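Local coordinates for putative carbonic anhydrase (Streptococcus mutans, PDB 3LAS), which probably catalyses the zinc-dependent interconversion of hydrogencarbonate and carbon dioxide, as a member of the beta-class carbonic anhydrases, at residues A[64-68]-A[69-73]. Residues are numbered along the deposited sequence; the frame is centred on the assembly and turned at random.
Sequences GRVTD and DVIRS
Arg72, whose backbone N bonds to Asp68 O at 2.8 Å, turns its guanidinium edge to the Asp69 carboxylate, which lies in the guanidinium plane. The grip is side-on: NE and NH2 of Arg72 both hold the single oxygen Asp69 OD1, NH2 at 2.8 Å on the syn lone pair and NE nearly along the C-O axis. A bend in the Arg72 chain (chi3 73°) brings the group back to a carboxylate only one turn away.

Thr67 is the N-cap of helix 68-80. Its OG1 accepts from Val70 N at 3.1 Å, on a fairly straight N-H path of 164°, while Thr67 O takes Ile71 N at 3.0 Å. With chi1 at 66°, OG1 sits between the backbone N and carbonyl carbon, turned to the first turn of the helix. Beside the cap, Val70 CG2 packs on OG1 and on Arg65 O, and Val66 CG1 meets Ile71 CD1 at 3.9 Å, the two side chains crossing at about a right angle.

Across the dimer interface, Thr67 OG1 is also bonded to Asp69 OD2 of the second subunit, and the reverse pair forms too. The capping hydroxyl thus joins helix start to interface, and the nearby Arg72 guanidinium probably favours a charged Asp69 carboxylate, with one oxygen held within the chain and the other across the dimer.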
loop_
_atom_site.group_PDB
_atom_site.type_symbol
_atom_site.label_atom_id
_atom_site.label_comp_id
_atom_site.label_asym_id
_atom_site.label_seq_id
_atom_site.Cartn_x
_atom_site.Cartn_y
_atom_site.Cartn_z
ATOM N N GLY A 64 7.091 -3.963 2.869
ATOM C CA GLY A 64 6.669 -3.114 3.989
ATOM C C GLY A 64 7.835 -2.241 4.419
ATOM O O GLY A 64 7.963 -1.939 5.638
ATOM N N ARG A 65 8.701 -1.788 3.516
ATOM C CA ARG A 65 9.920 -1.039 3.884
ATOM C C ARG A 65 9.682 0.438 3.988
ATOM O O ARG A 65 8.837 1.004 3.258
ATOM C CB ARG A 65 10.969 -1.222 2.828
ATOM C CG ARG A 65 11.300 -2.732 2.506
ATOM C CD ARG A 65 11.474 -3.624 3.726
ATOM N NE ARG A 65 12.322 -3.129 4.836
ATOM C CZ ARG A 65 13.635 -3.308 4.871
ATOM N NH1 ARG A 65 14.284 -3.879 3.870
ATOM N NH2 ARG A 65 14.195 -2.889 5.977
ATOM N N VAL A 66 10.330 1.144 4.869
ATOM C CA VAL A 66 10.154 2.579 4.967
ATOM C C VAL A 66 11.030 3.208 3.919
ATOM O O VAL A 66 12.253 2.876 3.724
ATOM C CB VAL A 66 10.482 3.043 6.410
ATOM C CG1 VAL A 66 10.698 4.569 6.413
ATOM C CG2 VAL A 66 9.346 2.583 7.338
ATOM N N THR A 67 10.418 4.029 3.088
ATOM C CA THR A 67 10.983 4.770 1.929
ATOM C C THR A 67 10.569 6.228 2.006
ATOM O O THR A 67 9.708 6.567 2.826
ATOM C CB THR A 67 10.457 4.173 0.598
ATOM O OG1 THR A 67 9.025 4.440 0.581
ATOM C CG2 THR A 67 10.728 2.613 0.541
ATOM N N ASP A 68 11.079 7.034 1.105
ATOM C CA ASP A 68 10.611 8.414 0.994
ATOM C C ASP A 68 9.123 8.484 0.710
ATOM O O ASP A 68 8.461 9.384 1.241
ATOM C CB ASP A 68 11.376 9.203 -0.090
ATOM C CG ASP A 68 12.832 9.497 0.295
ATOM O OD1 ASP A 68 13.238 9.382 1.427
ATOM O OD2 ASP A 68 13.554 9.921 -0.653
ATOM N N ASP A 69 8.560 7.585 -0.084
ATOM C CA ASP A 69 7.131 7.603 -0.352
ATOM C C ASP A 69 6.335 7.223 0.876
ATOM O O ASP A 69 5.291 7.819 1.136
ATOM C CB ASP A 69 6.843 6.607 -1.507
ATOM C CG ASP A 69 5.440 6.694 -2.048
ATOM O OD1 ASP A 69 4.701 7.678 -1.801
ATOM O OD2 ASP A 69 5.045 5.755 -2.769
ATOM N N VAL A 70 6.799 6.265 1.683
ATOM C CA VAL A 70 6.100 5.915 2.922
ATOM C C VAL A 70 6.139 7.123 3.816
ATOM O O VAL A 70 5.080 7.439 4.398
ATOM C CB VAL A 70 6.721 4.675 3.548
ATOM C CG1 VAL A 70 6.204 4.518 4.984
ATOM C CG2 VAL A 70 6.405 3.433 2.672
ATOM N N ILE A 71 7.234 7.822 3.954
ATOM C CA ILE A 71 7.288 9.016 4.843
ATOM C C ILE A 71 6.375 10.092 4.258
ATOM O O ILE A 71 5.584 10.700 5.012
ATOM C CB ILE A 71 8.697 9.472 5.009
ATOM C CG1 ILE A 71 9.408 8.420 5.886
ATOM C CG2 ILE A 71 8.695 10.882 5.664
ATOM C CD1 ILE A 71 10.891 8.463 6.056
ATOM N N ARG A 72 6.383 10.349 2.929
ATOM C CA ARG A 72 5.463 11.303 2.364
ATOM C C ARG A 72 4.022 10.994 2.742
ATOM O O ARG A 72 3.222 11.878 3.110
ATOM C CB ARG A 72 5.643 11.283 0.827
ATOM C CG ARG A 72 4.635 12.153 0.043
ATOM C CD ARG A 72 4.654 11.824 -1.423
ATOM N NE ARG A 72 4.026 10.534 -1.731
ATOM C CZ ARG A 72 2.743 10.356 -2.048
ATOM N NH1 ARG A 72 1.830 11.317 -2.066
ATOM N NH2 ARG A 72 2.324 9.133 -2.363
ATOM N N SER A 73 3.694 9.714 2.590
ATOM C CA SER A 73 2.343 9.278 2.820
ATOM C C SER A 73 1.954 9.378 4.288
ATOM O O SER A 73 0.786 9.721 4.601
ATOM C CB SER A 73 2.156 7.861 2.281
ATOM O OG SER A 73 2.409 7.817 0.866
#